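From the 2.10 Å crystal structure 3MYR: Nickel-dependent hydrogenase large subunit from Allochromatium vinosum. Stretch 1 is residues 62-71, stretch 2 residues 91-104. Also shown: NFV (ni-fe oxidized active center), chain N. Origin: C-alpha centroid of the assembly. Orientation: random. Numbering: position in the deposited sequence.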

# COMPACT_ATOMS: atom_id res chain seq x y z
N GLY B 62 -4.02 -0.63 -0.32
CA GLY B 62 -3.98 0.57 -1.11
C GLY B 62 -2.68 1.35 -1.02
O GLY B 62 -2.55 2.43 -1.63
N VAL B 63 -1.69 0.85 -0.28
CA VAL B 63 -0.35 1.49 -0.28
C VAL B 63 0.41 0.89 -1.46
O VAL B 63 0.82 1.62 -2.35
CB VAL B 63 0.44 1.23 1.01
CG1 VAL B 63 1.89 1.81 0.87
CG2 VAL B 63 -0.26 1.91 2.12
N CYS B 64 0.56 -0.45 -1.52
CA CYS B 64 1.03 -1.02 -2.76
C CYS B 64 -0.26 -1.22 -3.63
O CYS B 64 -0.63 -2.33 -3.99
CB CYS B 64 1.79 -2.34 -2.58
SG CYS B 64 0.76 -3.54 -1.62
N THR B 65 -0.93 -0.13 -3.96
CA THR B 65 -2.05 -0.25 -4.89
C THR B 65 -1.41 -0.74 -6.23
O THR B 65 -0.18 -0.78 -6.31
CB THR B 65 -2.76 1.09 -5.06
OG1 THR B 65 -3.93 0.85 -5.84
CG2 THR B 65 -1.87 2.11 -5.72
N LEU B 66 -2.24 -1.21 -7.16
CA LEU B 66 -1.78 -1.78 -8.44
C LEU B 66 -1.23 -3.22 -8.33
O LEU B 66 -1.52 -4.07 -9.17
CB LEU B 66 -0.86 -0.78 -9.23
CG LEU B 66 -0.05 -1.35 -10.42
CD1 LEU B 66 0.15 -0.32 -11.44
CD2 LEU B 66 1.30 -1.89 -9.93
N VAL B 67 -0.40 -3.52 -7.32
CA VAL B 67 0.41 -4.75 -7.48
C VAL B 67 -0.41 -6.04 -7.38
O VAL B 67 -0.10 -6.99 -8.10
CB VAL B 67 1.61 -4.86 -6.45
CG1 VAL B 67 2.49 -3.57 -6.55
CG2 VAL B 67 1.04 -5.08 -5.04
N HIS B 68 -1.48 -6.06 -6.57
CA HIS B 68 -2.33 -7.24 -6.58
C HIS B 68 -3.23 -7.30 -7.82
O HIS B 68 -3.66 -8.37 -8.15
CB HIS B 68 -3.18 -7.31 -5.29
CG HIS B 68 -2.34 -7.53 -4.05
ND1 HIS B 68 -1.80 -8.74 -3.73
CD2 HIS B 68 -1.95 -6.67 -3.07
CE1 HIS B 68 -1.07 -8.62 -2.62
NE2 HIS B 68 -1.16 -7.38 -2.19
N GLY B 69 -3.64 -6.14 -8.39
CA GLY B 69 -4.33 -6.15 -9.65
C GLY B 69 -3.44 -6.82 -10.69
O GLY B 69 -3.88 -7.66 -11.44
N ILE B 70 -2.19 -6.41 -10.79
CA ILE B 70 -1.28 -7.00 -11.75
C ILE B 70 -1.06 -8.51 -11.52
O ILE B 70 -1.14 -9.30 -12.46
CB ILE B 70 0.07 -6.18 -11.77
CG1 ILE B 70 -0.20 -4.96 -12.67
CG2 ILE B 70 1.20 -7.06 -12.42
CD1 ILE B 70 0.79 -4.03 -12.58
N ALA B 71 -0.78 -8.92 -10.27
CA ALA B 71 -0.55 -10.34 -9.99
C ALA B 71 -1.82 -11.16 -10.33
O ALA B 71 -1.72 -12.27 -10.87
CB ALA B 71 -0.21 -10.51 -8.50
N ILE B 91 2.64 -0.70 -21.10
CA ILE B 91 1.85 0.09 -20.17
C ILE B 91 1.89 -0.50 -18.73
O ILE B 91 2.07 0.25 -17.79
CB ILE B 91 0.42 0.34 -20.67
CG1 ILE B 91 0.52 1.32 -21.87
CG2 ILE B 91 -0.50 0.92 -19.45
CD1 ILE B 91 -0.83 1.35 -22.80
N ARG B 92 1.81 -1.84 -18.60
CA ARG B 92 1.89 -2.41 -17.30
C ARG B 92 3.26 -2.13 -16.66
O ARG B 92 3.31 -1.79 -15.51
CB ARG B 92 1.59 -3.90 -17.27
CG ARG B 92 0.07 -4.23 -17.33
CD ARG B 92 -0.13 -5.81 -17.45
NE ARG B 92 -1.53 -6.20 -17.61
CZ ARG B 92 -1.94 -7.46 -17.70
NH1 ARG B 92 -1.05 -8.48 -17.52
NH2 ARG B 92 -3.23 -7.71 -17.88
N ASN B 93 4.35 -2.27 -17.42
CA ASN B 93 5.67 -1.98 -16.89
C ASN B 93 5.75 -0.54 -16.40
O ASN B 93 6.30 -0.27 -15.32
CB ASN B 93 6.80 -2.15 -17.94
CG ASN B 93 7.13 -3.60 -18.23
OD1 ASN B 93 7.94 -3.89 -19.17
ND2 ASN B 93 6.54 -4.53 -17.50
N LEU B 94 5.30 0.41 -17.23
CA LEU B 94 5.30 1.81 -16.85
C LEU B 94 4.52 2.08 -15.54
O LEU B 94 4.98 2.81 -14.64
CB LEU B 94 4.70 2.64 -17.99
CG LEU B 94 5.64 2.86 -19.20
CD1 LEU B 94 4.84 3.32 -20.45
CD2 LEU B 94 6.74 3.91 -18.84
N MET B 95 3.35 1.46 -15.41
CA MET B 95 2.53 1.65 -14.20
C MET B 95 3.24 1.00 -13.02
O MET B 95 3.20 1.53 -11.91
CB MET B 95 1.15 1.01 -14.42
CG MET B 95 0.31 1.78 -15.45
SD MET B 95 -1.34 1.01 -15.72
CE MET B 95 -1.09 -0.77 -15.62
N ILE B 96 3.87 -0.16 -13.23
CA ILE B 96 4.61 -0.79 -12.13
C ILE B 96 5.77 0.09 -11.70
O ILE B 96 5.93 0.36 -10.52
CB ILE B 96 5.14 -2.22 -12.51
CG1 ILE B 96 3.97 -3.16 -12.71
CG2 ILE B 96 6.23 -2.78 -11.46
CD1 ILE B 96 4.39 -4.45 -13.52
N GLY B 97 6.55 0.59 -12.65
CA GLY B 97 7.69 1.49 -12.31
C GLY B 97 7.14 2.73 -11.56
O GLY B 97 7.69 3.12 -10.52
N ALA B 98 6.06 3.32 -12.04
CA ALA B 98 5.48 4.53 -11.37
C ALA B 98 5.10 4.16 -9.95
O ALA B 98 5.22 5.01 -9.02
CB ALA B 98 4.23 5.07 -12.09
N GLN B 99 4.60 2.94 -9.74
CA GLN B 99 4.16 2.55 -8.37
C GLN B 99 5.39 2.41 -7.42
O GLN B 99 5.34 2.79 -6.23
CB GLN B 99 3.38 1.22 -8.43
CG GLN B 99 3.10 0.62 -7.03
CD GLN B 99 2.25 1.59 -6.15
OE1 GLN B 99 1.44 2.33 -6.67
NE2 GLN B 99 2.46 1.58 -4.82
N TYR B 100 6.44 1.71 -7.88
CA TYR B 100 7.66 1.62 -7.11
C TYR B 100 8.16 2.98 -6.67
O TYR B 100 8.55 3.17 -5.51
CB TYR B 100 8.81 1.03 -7.98
CG TYR B 100 8.95 -0.44 -7.79
CD1 TYR B 100 8.07 -1.34 -8.44
CD2 TYR B 100 10.02 -0.95 -7.10
CE1 TYR B 100 8.25 -2.73 -8.38
CE2 TYR B 100 10.21 -2.34 -7.03
CZ TYR B 100 9.37 -3.23 -7.69
OH TYR B 100 9.64 -4.63 -7.61
N ILE B 101 8.26 3.90 -7.62
CA ILE B 101 8.91 5.20 -7.33
C ILE B 101 8.05 5.97 -6.32
O ILE B 101 8.55 6.45 -5.33
CB ILE B 101 9.09 5.93 -8.61
CG1 ILE B 101 10.21 5.14 -9.37
CG2 ILE B 101 9.63 7.35 -8.37
CD1 ILE B 101 10.03 5.34 -10.85
N HIS B 102 6.74 6.03 -6.55
CA HIS B 102 5.83 6.70 -5.64
C HIS B 102 5.98 6.08 -4.26
O HIS B 102 6.10 6.75 -3.27
CB HIS B 102 4.37 6.51 -6.16
CG HIS B 102 3.35 7.16 -5.28
ND1 HIS B 102 2.79 6.52 -4.19
CD2 HIS B 102 2.82 8.41 -5.30
CE1 HIS B 102 1.91 7.34 -3.62
NE2 HIS B 102 1.95 8.51 -4.25
N ASP B 103 5.91 4.75 -4.20
CA ASP B 103 5.81 4.02 -2.95
C ASP B 103 7.16 4.10 -2.14
O ASP B 103 7.16 4.41 -0.96
CB ASP B 103 5.49 2.57 -3.35
CG ASP B 103 5.02 1.71 -2.22
OD1 ASP B 103 5.39 1.98 -1.03
OD2 ASP B 103 4.26 0.74 -2.53
N HIS B 104 8.31 3.92 -2.79
CA HIS B 104 9.61 4.01 -2.09
C HIS B 104 9.89 5.39 -1.55
O HIS B 104 10.45 5.49 -0.46
CB HIS B 104 10.77 3.61 -3.04
CG HIS B 104 10.84 2.12 -3.30
ND1 HIS B 104 10.09 1.22 -2.56
CD2 HIS B 104 11.66 1.38 -4.08
CE1 HIS B 104 10.42 -0.01 -2.92
NE2 HIS B 104 11.34 0.06 -3.86
FE NFV N . 2.20 -5.07 -0.69
NI NFV N . 0.52 -3.19 0.96
C1 NFV N . 2.16 -6.26 -1.72
O1 NFV N . 2.20 -7.19 -2.54
C2 NFV N . 3.77 -4.42 -1.57
N2 NFV N . 4.73 -4.02 -2.13
C3 NFV N . 3.22 -6.06 0.56
N3 NFV N . 3.82 -6.68 1.34
O4 NFV N . 2.33 -3.52 0.54
O HOH W 1 2.30 4.18 -3.01

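Stretch 2 is a single helix, and it runs nearly antiparallel, at 151°, to the helix that begins at Val 67. Its contacts recur every three or four residues, as expected when one side of a helix meets its neighbour. At the start, Arg 92 makes a loose contact, its O 4.5 Å from Ile 70 CD1, and its guanidinium is hydrogen-bonded elsewhere in the structure. Met 95 points toward stretch 1, and its CB packs 3.4 Å from Leu 66 CD1. The CA-to-CB bond of Ile 96 points sideways, yet its CG1 comes within 3.3 Å of Ile 70 CD1 and 4.1 Å of Leu 66 CD2; buried aliphatic chains suit this apolar patch, where no polar partner is needed.

Gln 99, the residue most covered by stretch 1, marks the change to polar contact. Its CB meets Leu 66 CD2 at 4.0 Å, whereas its amide reaches the loop, where Val 63 O is available as an acceptor. Gln 99 NE2 donates a weak hydrogen bond to Val 63 O (3.0 Å) and, within the helix, a hydrogen bond to Asp 103 OD2 (3.0 Å). One turn on, His 102 ND1 lies 2.7 Å from a water that donates to Val 63 O. Asp 103 holds the amide of Gln 99 and sets OD2 3.7 Å from CA of Cys 64, whose SG binds the active-centre iron, NFV FE, at 2.3 Å.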